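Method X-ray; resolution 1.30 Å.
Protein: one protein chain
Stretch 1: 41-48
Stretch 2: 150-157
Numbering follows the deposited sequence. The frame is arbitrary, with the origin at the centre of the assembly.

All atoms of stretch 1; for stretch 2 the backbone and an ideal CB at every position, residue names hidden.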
ATOM      1  N   PHE A  41      -3.069   8.110 -14.327  1.00  8.64           N
ATOM      2  CA  PHE A  41      -4.348   8.607 -13.834  1.00  9.44           C
ATOM      3  C   PHE A  41      -4.117   9.723 -12.830  1.00 10.28           C
ATOM      4  O   PHE A  41      -3.410   9.540 -11.840  1.00 12.96           O
ATOM      5  CB  PHE A  41      -5.126   7.463 -13.179  1.00  9.66           C
ATOM      6  CG  PHE A  41      -5.513   6.373 -14.139  1.00  8.60           C
ATOM      7  CD1 PHE A  41      -6.640   6.510 -14.945  1.00  9.80           C
ATOM      8  CD2 PHE A  41      -4.722   5.241 -14.283  1.00  9.55           C
ATOM      9  CE1 PHE A  41      -6.972   5.536 -15.888  1.00  9.46           C
ATOM     10  CE2 PHE A  41      -5.045   4.262 -15.224  1.00  9.36           C
ATOM     11  CZ  PHE A  41      -6.173   4.411 -16.028  1.00  8.81           C
ATOM     12  N   ALA A  42      -4.717  10.879 -13.084  1.00  9.34           N
ATOM     13  CA  ALA A  42      -4.552  12.023 -12.201  1.00 10.15           C
ATOM     14  C   ALA A  42      -5.740  12.210 -11.269  1.00 10.05           C
ATOM     15  O   ALA A  42      -6.885  11.952 -11.636  1.00 10.44           O
ATOM     16  CB  ALA A  42      -4.337  13.285 -13.025  1.00 10.46           C
ATOM     17  N   PRO A  43      -5.480  12.663 -10.038  1.00  9.09           N
ATOM     18  CA  PRO A  43      -6.555  12.878  -9.069  1.00  9.73           C
ATOM     19  C   PRO A  43      -7.217  14.238  -9.268  1.00  9.50           C
ATOM     20  O   PRO A  43      -6.736  15.070 -10.039  1.00  9.18           O
ATOM     21  CB  PRO A  43      -5.819  12.805  -7.740  1.00 10.09           C
ATOM     22  CG  PRO A  43      -4.513  13.489  -8.069  1.00 10.40           C
ATOM     23  CD  PRO A  43      -4.158  12.895  -9.424  1.00  9.58           C
ATOM     24  N   PHE A  44      -8.335  14.451  -8.584  1.00  9.76           N
ATOM     25  CA  PHE A  44      -9.006  15.742  -8.644  1.00  9.25           C
ATOM     26  C   PHE A  44      -8.178  16.670  -7.761  1.00  9.56           C
ATOM     27  O   PHE A  44      -7.889  17.808  -8.128  1.00  9.34           O
ATOM     28  CB  PHE A  44     -10.433  15.637  -8.100  1.00 10.26           C
ATOM     29  CG  PHE A  44     -11.375  14.904  -9.010  1.00  9.90           C
ATOM     30  CD1 PHE A  44     -12.112  13.819  -8.547  1.00 10.15           C
ATOM     31  CD2 PHE A  44     -11.523  15.296 -10.336  1.00 10.71           C
ATOM     32  CE1 PHE A  44     -12.981  13.135  -9.391  1.00 10.62           C
ATOM     33  CE2 PHE A  44     -12.389  14.619 -11.187  1.00 10.82           C
ATOM     34  CZ  PHE A  44     -13.121  13.537 -10.713  1.00 10.37           C
ATOM     35  N   ILE A  45      -7.794  16.151  -6.598  1.00  9.20           N
ATOM     36  CA  ILE A  45      -6.985  16.872  -5.624  1.00 10.38           C
ATOM     37  C   ILE A  45      -5.751  16.023  -5.333  1.00  9.01           C
ATOM     38  O   ILE A  45      -5.871  14.843  -4.993  1.00 10.14           O
ATOM     39  CB  ILE A  45      -7.755  17.082  -4.299  1.00 10.35           C
ATOM     40  CG1 ILE A  45      -9.041  17.875  -4.558  1.00 12.31           C
ATOM     41  CG2 ILE A  45      -6.860  17.789  -3.280  1.00 11.61           C
ATOM     42  CD1 ILE A  45      -8.822  19.258  -5.132  1.00 15.31           C
ATOM     43  N   GLY A  46      -4.569  16.611  -5.482  1.00  9.65           N
ATOM     44  CA  GLY A  46      -3.348  15.877  -5.204  1.00  9.61           C
ATOM     45  C   GLY A  46      -2.801  16.237  -3.835  1.00  9.70           C
ATOM     46  O   GLY A  46      -3.381  17.064  -3.130  1.00 10.33           O
ATOM     47  N   PHE A  47      -1.701  15.601  -3.444  1.00  9.82           N
ATOM     48  CA  PHE A  47      -1.062  15.882  -2.159  1.00  9.88           C
ATOM     49  C   PHE A  47       0.423  16.020  -2.485  1.00  9.39           C
ATOM     50  O   PHE A  47       1.062  15.058  -2.916  1.00  9.75           O
ATOM     51  CB  PHE A  47      -1.304  14.730  -1.176  1.00 10.83           C
ATOM     52  CG  PHE A  47      -1.124  15.117   0.270  1.00 10.81           C
ATOM     53  CD1 PHE A  47      -0.112  14.547   1.041  1.00 11.47           C
ATOM     54  CD2 PHE A  47      -1.973  16.048   0.866  1.00 11.38           C
ATOM     55  CE1 PHE A  47       0.049  14.899   2.383  1.00 12.41           C
ATOM     56  CE2 PHE A  47      -1.819  16.406   2.205  1.00 13.40           C
ATOM     57  CZ  PHE A  47      -0.806  15.829   2.963  1.00 13.24           C
ATOM     58  N   ASN A  48       0.971  17.218  -2.290  1.00  9.83           N
ATOM     59  CA  ASN A  48       2.363  17.461  -2.645  1.00 10.34           C
ATOM     60  C   ASN A  48       3.420  17.112  -1.604  1.00  9.78           C
ATOM     61  O   ASN A  48       3.110  16.639  -0.513  1.00 10.79           O
ATOM     62  CB  ASN A  48       2.543  18.912  -3.124  1.00 10.60           C
ATOM     63  CG  ASN A  48       2.307  19.938  -2.029  1.00 10.63           C
ATOM     64  OD1 ASN A  48       2.526  19.674  -0.851  1.00 11.24           O
ATOM     65  ND2 ASN A  48       1.881  21.133  -2.427  1.00 13.09           N
ATOM     66  N   UNK A 150      -8.112  14.783   3.530  1.00 13.07           N
ATOM     67  CA  UNK A 150      -6.728  14.495   3.146  1.00 13.23           C
ATOM     68  C   UNK A 150      -6.617  13.946   1.723  1.00 13.39           C
ATOM     69  O   UNK A 150      -7.197  12.910   1.401  1.00 15.65           O
ATOM     70  CB  UNK A 150      -6.113  13.497   4.129  1.00 13.23           C
ATOM     71  N   UNK A 151      -5.856  14.633   0.877  1.00 12.76           N
ATOM     72  CA  UNK A 151      -5.681  14.177  -0.490  1.00 12.50           C
ATOM     73  C   UNK A 151      -4.700  13.020  -0.582  1.00 12.73           C
ATOM     74  O   UNK A 151      -4.024  12.702   0.393  1.00 12.98           O
ATOM     75  CB  UNK A 151      -5.208  15.333  -1.373  1.00 12.50           C
ATOM     76  N   UNK A 152      -4.576  12.381  -1.753  1.00 12.64           N
ATOM     77  CA  UNK A 152      -5.317  12.711  -2.974  1.00 13.40           C
ATOM     78  C   UNK A 152      -6.771  12.252  -2.982  1.00 13.45           C
ATOM     79  O   UNK A 152      -7.155  11.316  -2.273  1.00 14.28           O
ATOM     80  CB  UNK A 152      -4.601  12.096  -4.179  1.00 13.40           C
ATOM     81  N   UNK A 153      -7.577  12.937  -3.788  1.00 12.50           N
ATOM     82  CA  UNK A 153      -8.985  12.604  -3.949  1.00 14.43           C
ATOM     83  C   UNK A 153      -9.125  12.193  -5.403  1.00 13.66           C
ATOM     84  O   UNK A 153      -8.963  13.011  -6.309  1.00 12.02           O
ATOM     85  CB  UNK A 153      -9.911  13.765  -3.581  1.00 14.43           C
ATOM     86  N   UNK A 154      -9.396  10.914  -5.617  1.00 13.73           N
ATOM     87  CA  UNK A 154      -9.556  10.368  -6.949  1.00 14.92           C
ATOM     88  C   UNK A 154     -10.734   9.416  -6.870  1.00 15.29           C
ATOM     89  O   UNK A 154     -10.592   8.265  -6.452  1.00 18.93           O
ATOM     90  CB  UNK A 154      -8.287   9.673  -7.446  1.00 14.92           C
ATOM     91  N   UNK A 155     -11.905   9.917  -7.231  1.00 11.85           N
ATOM     92  CA  UNK A 155     -13.113   9.111  -7.196  1.00 11.71           C
ATOM     93  C   UNK A 155     -13.821   9.106  -8.548  1.00  9.97           C
ATOM     94  O   UNK A 155     -14.927   9.625  -8.682  1.00 10.79           O
ATOM     95  CB  UNK A 155     -14.058   9.626  -6.108  1.00 11.71           C
ATOM     96  N   UNK A 156     -13.178   8.523  -9.553  1.00  9.73           N
ATOM     97  CA  UNK A 156     -13.782   8.441 -10.876  1.00  9.46           C
ATOM     98  C   UNK A 156     -13.090   7.367 -11.709  1.00  9.99           C
ATOM     99  O   UNK A 156     -11.957   6.972 -11.424  1.00  9.76           O
ATOM    100  CB  UNK A 156     -13.711   9.795 -11.585  1.00  9.46           C
ATOM    101  N   UNK A 157     -13.795   6.883 -12.724  1.00  9.41           N
ATOM    102  CA  UNK A 157     -13.288   5.853 -13.626  1.00  9.97           C
ATOM    103  C   UNK A 157     -13.963   6.124 -14.969  1.00  9.47           C
ATOM    104  O   UNK A 157     -15.030   6.740 -15.010  1.00  9.82           O
ATOM    105  CB  UNK A 157     -13.570   4.440 -13.112  1.00  9.97           C
TER

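Position 150 offers little to read: its CA-to-CB bond runs sideways, and nothing of stretch 1 comes within 5.5 Å of the ideal CB. Almost any residue would do. Tyr150 fills it, its side chain leading away.

At 151 the bond points toward stretch 1, and the ideal CB would sit 3.1 Å from Gly46 O, with Ile45 CG2 at 3.5 Å. A beta carbon is already tight there, so glycine is the comfortable choice, with alanine a strained second. The residue is Gly151, which leaves that space empty; its O lies 3.7 Å from Phe47 CB.

Position 152 follows a cis peptide bond, which with a phi of -76° argues strongly for proline. Its ideal CB is again tight, 3.1 Å from Ile45 O, but Pro43 CB lies 3.8 Å away and offers an apolar neighbour. Pro152 fits the cis bond and packs its CB against Pro43 CB at 4.0 Å and its CD against Phe47 CB at 4.1 Å, while its CB stays 3.3 Å from Ile45 O.

The backbone at 153 carries the register. Its N gives a hydrogen bond to Ile45 O (2.8 Å), while its O accepts one from Phe44 N (2.8 Å) and a weak one from Ile45 N (3.4 Å), making a single antiparallel bridge. Proline, lacking an N-H, is excluded. With extended angles of -116/112 and Ile45 CB 4.0 Å from the ideal CB, valine, isoleucine or leucine would suit. Ile153 packs its CG1 against Ile45 CB at 4.0 Å, and its end then leads away.

At 154 the bond is sideways, and the ideal CB lies 4.0 Å from Pro43 CA. Small or polar residues look equally plausible. Asn154 lays its CB 4.0 Å from Pro43 CB; it makes no side-chain hydrogen bond to stretch 1.

Position 155 has the Phe44 ring nearby, CE1 being 4.9 Å from the ideal CB, so a modest side chain, polar or apolar, would fit. Thr155 brings OG1 to that ring's edge, 4.0 Å from Phe44 CE1, but neither OG1 nor the backbone N finds a partner.

Position 156 points toward stretch 1, with Phe44 CZ 3.9 Å from the ideal CB and Ala42 O farther along as a possible acceptor. A flat, long side chain with a terminal donor suits both; phenylalanine would serve only the ring. Tyr156 does both: its ring lies obliquely to that of Phe44, with planes at 38° and CD2 3.4 Å from Phe44 CZ, and its OH donates to Ala42 O at 2.5 Å.

At 157 the CA-to-CB bond points away, so many side chains would suit; Ala157 makes no contact.

Stretch 2 (150-157) YGPINTYA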
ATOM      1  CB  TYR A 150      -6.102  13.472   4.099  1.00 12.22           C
ATOM      2  CG  TYR A 150      -5.939  13.897   5.546  1.00 12.46           C
ATOM      3  CD1 TYR A 150      -5.303  13.051   6.453  1.00 12.34           C
ATOM      4  CD2 TYR A 150      -6.428  15.119   6.017  1.00 13.44           C
ATOM      5  CE1 TYR A 150      -5.154  13.400   7.787  1.00 12.59           C
ATOM      6  CE2 TYR A 150      -6.282  15.480   7.362  1.00 14.01           C
ATOM      7  CZ  TYR A 150      -5.643  14.611   8.237  1.00 13.61           C
ATOM      8  OH  TYR A 150      -5.483  14.936   9.566  1.00 15.11           O
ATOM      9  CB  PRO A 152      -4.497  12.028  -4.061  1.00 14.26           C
ATOM     10  CG  PRO A 152      -3.990  10.804  -3.361  1.00 17.20           C
ATOM     11  CD  PRO A 152      -3.556  11.351  -2.020  1.00 13.67           C
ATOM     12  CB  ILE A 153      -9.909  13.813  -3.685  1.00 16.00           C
ATOM     13  CG1 ILE A 153      -9.714  14.320  -2.253  1.00 18.40           C
ATOM     14  CG2 ILE A 153     -11.365  13.418  -3.921  1.00 17.20           C
ATOM     15  CD1 ILE A 153     -10.040  13.302  -1.185  1.00 21.25           C
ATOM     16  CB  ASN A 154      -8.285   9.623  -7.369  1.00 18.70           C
ATOM     17  CG  ASN A 154      -8.349   9.112  -8.795  1.00 22.83           C
ATOM     18  OD1 ASN A 154      -7.334   8.726  -9.374  1.00 28.29           O
ATOM     19  ND2 ASN A 154      -9.547   9.098  -9.366  1.00 24.46           N
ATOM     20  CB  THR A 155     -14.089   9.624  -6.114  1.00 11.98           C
ATOM     21  OG1 THR A 155     -14.379  11.006  -6.352  1.00 14.42           O
ATOM     22  CG2 THR A 155     -13.478   9.471  -4.726  1.00 14.07           C
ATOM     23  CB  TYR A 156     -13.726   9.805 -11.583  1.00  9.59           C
ATOM     24  CG  TYR A 156     -12.359  10.220 -12.074  1.00  9.50           C
ATOM     25  CD1 TYR A 156     -12.038  10.160 -13.428  1.00  9.71           C
ATOM     26  CD2 TYR A 156     -11.384  10.667 -11.185  1.00 10.41           C
ATOM     27  CE1 TYR A 156     -10.779  10.537 -13.887  1.00 11.35           C
ATOM     28  CE2 TYR A 156     -10.123  11.044 -11.633  1.00 10.91           C
ATOM     29  CZ  TYR A 156      -9.828  10.975 -12.985  1.00 11.84           C
ATOM     30  OH  TYR A 156      -8.580  11.340 -13.439  1.00 14.14           O
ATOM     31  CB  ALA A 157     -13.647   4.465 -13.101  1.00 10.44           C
TER
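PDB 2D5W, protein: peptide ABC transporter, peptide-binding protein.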